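Long-range contact in cytosol aminopeptidase (Coxiella burnetii, PDB 3IJ3), which probably removes amino acids from the N-termini of peptides as a manganese-dependent metallopeptidase of the M17 (leucine aminopeptidase) family: residues Val248-Lys262 against Thr329-Leu343. Sequence-based numbering, arbitrary orientation.
Sequences VGKGVCFDSGGLDIK and TNTDAEGRVVLADAL. With LI (lithium ion), chain C; SO4 (sulfate ion), chain D; SO4 (sulfate ion), chain F.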
loop_
_atom_site.group_PDB
_atom_site.type_symbol
_atom_site.label_atom_id
_atom_site.label_comp_id
_atom_site.label_asym_id
_atom_site.label_seq_id
_atom_site.Cartn_x
_atom_site.Cartn_y
_atom_site.Cartn_z
ATOM N N VAL A 248 4.419 -6.247 37.296
ATOM C CA VAL A 248 3.696 -6.914 36.245
ATOM C C VAL A 248 4.439 -6.719 34.927
ATOM O O VAL A 248 4.864 -5.616 34.589
ATOM C CB VAL A 248 2.286 -6.366 36.157
ATOM C CG1 VAL A 248 1.493 -7.078 35.011
ATOM C CG2 VAL A 248 1.546 -6.499 37.502
ATOM N N GLY A 249 4.635 -7.797 34.171
ATOM C CA GLY A 249 5.324 -7.688 32.899
ATOM C C GLY A 249 4.677 -8.445 31.741
ATOM O O GLY A 249 4.298 -9.596 31.880
ATOM N N LYS A 250 4.568 -7.775 30.600
ATOM C CA LYS A 250 3.980 -8.354 29.395
ATOM C C LYS A 250 4.907 -9.405 28.791
ATOM O O LYS A 250 5.987 -9.078 28.293
ATOM C CB LYS A 250 3.684 -7.243 28.389
ATOM C CG LYS A 250 3.196 -7.719 26.997
ATOM C CD LYS A 250 3.107 -6.538 26.042
ATOM C CE LYS A 250 3.042 -6.981 24.580
ATOM N NZ LYS A 250 3.098 -5.783 23.652
ATOM N N GLY A 251 4.461 -10.664 28.810
ATOM C CA GLY A 251 5.231 -11.783 28.300
ATOM C C GLY A 251 4.722 -12.335 26.985
ATOM O O GLY A 251 4.474 -13.532 26.878
ATOM N N VAL A 252 4.592 -11.487 25.966
ATOM C CA VAL A 252 4.140 -11.981 24.638
ATOM C C VAL A 252 5.409 -12.479 23.946
ATOM O O VAL A 252 6.180 -11.706 23.365
ATOM C CB VAL A 252 3.400 -10.900 23.855
ATOM C CG1 VAL A 252 3.016 -11.378 22.459
ATOM C CG2 VAL A 252 2.140 -10.503 24.619
ATOM N N CYS A 253 5.628 -13.788 24.034
ATOM C CA CYS A 253 6.854 -14.427 23.533
ATOM C C CYS A 253 7.093 -14.244 22.045
ATOM O O CYS A 253 8.252 -14.170 21.594
ATOM C CB CYS A 253 6.899 -15.878 23.979
ATOM S SG CYS A 253 7.046 -15.969 25.825
ATOM N N PHE A 254 6.003 -14.188 21.291
ATOM C CA PHE A 254 6.055 -13.816 19.883
ATOM C C PHE A 254 4.718 -13.193 19.526
ATOM O O PHE A 254 3.664 -13.659 19.965
ATOM C CB PHE A 254 6.371 -14.959 18.915
ATOM C CG PHE A 254 6.641 -14.467 17.542
ATOM C CD1 PHE A 254 7.848 -13.827 17.260
ATOM C CD2 PHE A 254 5.684 -14.564 16.533
ATOM C CE1 PHE A 254 8.104 -13.301 16.001
ATOM C CE2 PHE A 254 5.948 -14.048 15.268
ATOM C CZ PHE A 254 7.140 -13.404 15.008
ATOM N N ASP A 255 4.779 -12.085 18.792
ATOM C CA ASP A 255 3.580 -11.407 18.353
ATOM C C ASP A 255 3.501 -11.348 16.818
ATOM O O ASP A 255 4.229 -10.600 16.170
ATOM C CB ASP A 255 3.526 -10.010 18.962
ATOM C CG ASP A 255 2.186 -9.307 18.740
ATOM O OD1 ASP A 255 1.238 -9.940 18.231
ATOM O OD2 ASP A 255 2.136 -8.099 19.081
ATOM N N SER A 256 2.637 -12.173 16.230
ATOM C CA SER A 256 2.405 -12.137 14.800
ATOM C C SER A 256 1.405 -11.046 14.448
ATOM O O SER A 256 1.220 -10.717 13.270
ATOM C CB SER A 256 1.798 -13.451 14.336
ATOM O OG SER A 256 0.498 -13.630 14.923
ATOM N N GLY A 257 0.727 -10.535 15.473
ATOM C CA GLY A 257 -0.361 -9.604 15.314
ATOM C C GLY A 257 -1.703 -10.298 15.390
ATOM O O GLY A 257 -2.731 -9.653 15.637
ATOM N N GLY A 258 -1.706 -11.631 15.232
ATOM C CA GLY A 258 -2.960 -12.383 15.204
ATOM C C GLY A 258 -3.618 -12.171 13.841
ATOM O O GLY A 258 -2.943 -11.839 12.851
ATOM N N LEU A 259 -4.940 -12.348 13.765
ATOM C CA LEU A 259 -5.639 -12.197 12.481
ATOM C C LEU A 259 -5.388 -10.818 11.829
ATOM O O LEU A 259 -5.381 -10.715 10.610
ATOM C CB LEU A 259 -7.131 -12.515 12.645
ATOM C CG LEU A 259 -7.399 -14.020 12.831
ATOM C CD1 LEU A 259 -8.854 -14.273 13.241
ATOM C CD2 LEU A 259 -7.057 -14.744 11.550
ATOM N N ASP A 260 -5.198 -9.786 12.661
ATOM C CA ASP A 260 -4.803 -8.440 12.191
ATOM C C ASP A 260 -3.265 -8.523 12.093
ATOM O O ASP A 260 -2.516 -7.903 12.851
ATOM C CB ASP A 260 -5.247 -7.367 13.186
ATOM C CG ASP A 260 -6.747 -7.177 13.201
ATOM O OD1 ASP A 260 -7.360 -7.134 12.104
ATOM O OD2 ASP A 260 -7.338 -7.036 14.302
ATOM N N ILE A 261 -2.826 -9.296 11.112
ATOM C CA ILE A 261 -1.424 -9.657 10.963
ATOM C C ILE A 261 -0.517 -8.487 10.697
ATOM O O ILE A 261 -0.866 -7.566 9.966
ATOM C CB ILE A 261 -1.269 -10.758 9.874
ATOM C CG1 ILE A 261 0.093 -11.446 9.958
ATOM C CG2 ILE A 261 -1.555 -10.200 8.452
ATOM C CD1 ILE A 261 0.219 -12.639 8.941
ATOM N N LYS A 262 0.658 -8.519 11.322
ATOM C CA LYS A 262 1.645 -7.485 11.111
ATOM C C LYS A 262 2.282 -7.574 9.705
ATOM O O LYS A 262 2.257 -8.609 9.025
ATOM C CB LYS A 262 2.777 -7.636 12.156
ATOM C CG LYS A 262 2.385 -7.371 13.586
ATOM C CD LYS A 262 3.523 -7.676 14.542
ATOM C CE LYS A 262 3.147 -7.435 15.987
ATOM N NZ LYS A 262 2.878 -5.992 16.283
ATOM N N THR A 329 -11.126 -4.984 18.875
ATOM C CA THR A 329 -11.148 -4.195 17.644
ATOM C C THR A 329 -9.803 -4.247 16.914
ATOM O O THR A 329 -9.692 -3.741 15.810
ATOM C CB THR A 329 -11.571 -2.734 17.902
ATOM O OG1 THR A 329 -10.795 -2.181 18.946
ATOM C CG2 THR A 329 -13.044 -2.681 18.324
ATOM N N ASN A 330 -8.801 -4.845 17.544
ATOM C CA ASN A 330 -7.466 -5.014 16.937
ATOM C C ASN A 330 -6.828 -6.182 17.647
ATOM O O ASN A 330 -6.504 -6.080 18.837
ATOM C CB ASN A 330 -6.636 -3.746 17.107
ATOM C CG ASN A 330 -5.248 -3.851 16.494
ATOM O OD1 ASN A 330 -4.867 -4.879 15.910
ATOM N ND2 ASN A 330 -4.476 -2.765 16.620
ATOM N N THR A 331 -6.623 -7.302 16.949
ATOM C CA THR A 331 -6.027 -8.466 17.618
ATOM C C THR A 331 -4.545 -8.236 17.967
ATOM O O THR A 331 -3.972 -8.967 18.769
ATOM C CB THR A 331 -6.120 -9.748 16.748
ATOM O OG1 THR A 331 -5.368 -9.560 15.549
ATOM C CG2 THR A 331 -7.559 -10.091 16.417
ATOM N N ASP A 332 -3.951 -7.198 17.379
ATOM C CA ASP A 332 -2.541 -6.852 17.581
ATOM C C ASP A 332 -2.382 -5.873 18.785
ATOM O O ASP A 332 -1.278 -5.443 19.074
ATOM C CB ASP A 332 -1.973 -6.288 16.293
ATOM C CG ASP A 332 -0.441 -6.134 16.311
ATOM O OD1 ASP A 332 0.241 -6.795 17.094
ATOM O OD2 ASP A 332 0.068 -5.346 15.498
ATOM N N ALA A 333 -3.471 -5.509 19.464
ATOM C CA ALA A 333 -3.379 -4.721 20.721
ATOM C C ALA A 333 -3.657 -5.742 21.832
ATOM O O ALA A 333 -4.517 -5.560 22.690
ATOM C CB ALA A 333 -4.404 -3.548 20.749
ATOM N N GLU A 334 -2.913 -6.840 21.806
ATOM C CA GLU A 334 -3.127 -7.984 22.725
ATOM C C GLU A 334 -2.437 -7.834 24.078
ATOM O O GLU A 334 -2.850 -8.439 25.083
ATOM C CB GLU A 334 -2.605 -9.294 22.072
ATOM C CG GLU A 334 -1.088 -9.614 22.183
ATOM C CD GLU A 334 -0.181 -8.619 21.491
ATOM O OE1 GLU A 334 -0.644 -7.967 20.548
ATOM O OE2 GLU A 334 1.001 -8.482 21.905
ATOM N N GLY A 335 -1.354 -7.071 24.104
ATOM C CA GLY A 335 -0.567 -6.918 25.338
ATOM C C GLY A 335 -1.385 -6.338 26.473
ATOM O O GLY A 335 -1.338 -6.814 27.610
ATOM N N ARG A 336 -2.127 -5.301 26.169
ATOM C CA ARG A 336 -2.969 -4.656 27.194
ATOM C C ARG A 336 -4.072 -5.594 27.672
ATOM O O ARG A 336 -4.503 -5.512 28.824
ATOM C CB ARG A 336 -3.539 -3.354 26.645
ATOM C CG ARG A 336 -4.601 -3.518 25.587
ATOM C CD ARG A 336 -4.803 -2.269 24.716
ATOM N NE ARG A 336 -3.632 -1.958 23.912
ATOM C CZ ARG A 336 -3.590 -0.968 23.010
ATOM N NH1 ARG A 336 -4.641 -0.174 22.797
ATOM N NH2 ARG A 336 -2.481 -0.744 22.335
ATOM N N VAL A 337 -4.549 -6.468 26.764
ATOM C CA VAL A 337 -5.617 -7.448 27.109
ATOM C C VAL A 337 -5.099 -8.470 28.148
ATOM O O VAL A 337 -5.764 -8.709 29.174
ATOM C CB VAL A 337 -6.192 -8.133 25.859
ATOM C CG1 VAL A 337 -7.223 -9.232 26.226
ATOM C CG2 VAL A 337 -6.824 -7.090 24.902
ATOM N N VAL A 338 -3.893 -9.005 27.922
ATOM C CA VAL A 338 -3.344 -9.982 28.872
ATOM C C VAL A 338 -2.940 -9.289 30.167
ATOM O O VAL A 338 -3.132 -9.855 31.253
ATOM C CB VAL A 338 -2.232 -10.879 28.287
ATOM C CG1 VAL A 338 -2.764 -11.541 26.975
ATOM C CG2 VAL A 338 -0.906 -10.120 28.042
ATOM N N LEU A 339 -2.422 -8.070 30.061
ATOM C CA LEU A 339 -2.043 -7.292 31.259
ATOM C C LEU A 339 -3.255 -6.972 32.136
ATOM O O LEU A 339 -3.132 -6.912 33.350
ATOM C CB LEU A 339 -1.324 -5.999 30.878
ATOM C CG LEU A 339 0.105 -6.183 30.389
ATOM C CD1 LEU A 339 0.655 -4.854 29.842
ATOM C CD2 LEU A 339 0.999 -6.740 31.499
ATOM N N ALA A 340 -4.413 -6.748 31.518
ATOM C CA ALA A 340 -5.648 -6.436 32.267
ATOM C C ALA A 340 -5.972 -7.495 33.315
ATOM O O ALA A 340 -6.381 -7.163 34.432
ATOM C CB ALA A 340 -6.848 -6.254 31.305
ATOM N N ASP A 341 -5.801 -8.766 32.959
ATOM C CA ASP A 341 -6.031 -9.845 33.911
ATOM C C ASP A 341 -4.981 -9.883 35.016
ATOM O O ASP A 341 -5.311 -10.145 36.170
ATOM C CB ASP A 341 -6.085 -11.197 33.212
ATOM C CG ASP A 341 -7.480 -11.555 32.722
ATOM O OD1 ASP A 341 -8.426 -10.764 32.928
ATOM O OD2 ASP A 341 -7.629 -12.679 32.189
ATOM N N ALA A 342 -3.721 -9.639 34.669
ATOM C CA ALA A 342 -2.655 -9.644 35.677
ATOM C C ALA A 342 -2.889 -8.486 36.634
ATOM O O ALA A 342 -2.723 -8.628 37.837
ATOM C CB ALA A 342 -1.254 -9.544 35.010
ATOM N N LEU A 343 -3.259 -7.325 36.095
ATOM C CA LEU A 343 -3.545 -6.154 36.936
ATOM C C LEU A 343 -4.749 -6.356 37.859
ATOM O O LEU A 343 -4.708 -5.952 39.037
ATOM C CB LEU A 343 -3.703 -4.868 36.095
ATOM C CG LEU A 343 -2.470 -4.305 35.426
ATOM C CD1 LEU A 343 -2.879 -3.216 34.410
ATOM C CD2 LEU A 343 -1.423 -3.777 36.427
HETATM LI LI LI C . 2.334 -7.278 21.190
HETATM S S SO4 D . -0.251 -3.799 23.219
HETATM O O1 SO4 D . -0.151 -4.989 22.383
HETATM O O2 SO4 D . -1.586 -3.844 23.833
HETATM O O3 SO4 D . 0.838 -3.870 24.175
HETATM O O4 SO4 D . -0.134 -2.578 22.396
HETATM S S SO4 F . -4.127 2.055 19.965
HETATM O O1 SO4 F . -3.705 1.701 18.610
HETATM O O2 SO4 F . -5.341 1.333 20.338
HETATM O O3 SO4 F . -3.097 1.820 20.956
HETATM O O4 SO4 F . -4.415 3.494 19.962
HETATM O O HOH W 1 -1.110 -5.504 13.052
HETATM O O HOH W 2 1.547 -5.672 20.499
#
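Asp255 and Glu334 meet at a shared lithium ion, making this a buried metal-site contact in the M17 catalytic domain, where strand 244-252, the short strand 254-255 and the loop after them pack against the M17 signature NTDAEGRV, a turn that supplies Glu334 and runs into helix 335-347. The ion draws two acidic groups together: Asp255 OD2 lies 2.3 Å and Glu334 OE2 1.9 Å from the lithium, and Asp273 and a water complete the site; Asp255 OD1 accepts from Asn305 ND2. In relatives such a site holds the catalytic metals, probably manganese here. Fully extended, Lys250 runs past Gly335, whose lack of a side chain lets CE approach its CA, and NZ forms a salt bridge with Asp273 and a hydrogen bond to a sulfate, also held by Gly335 N and Arg336. Farther along the helix the contact turns apolar, Val248 CG1 resting on Leu339 CD2 (3.6 Å) and Ala342 CB. Lys262 NZ forms a salt bridge to the syn lone pair of Asp332 OD1 (2.9 Å), in a network with Asp255. Thr331 locks the loops together: OG1 donates to Gly257 O (2.6 Å) and accepts from Asp260 N, while Thr331 N reaches the anti lone pair of Asp260 OD2 at 2.8 Å.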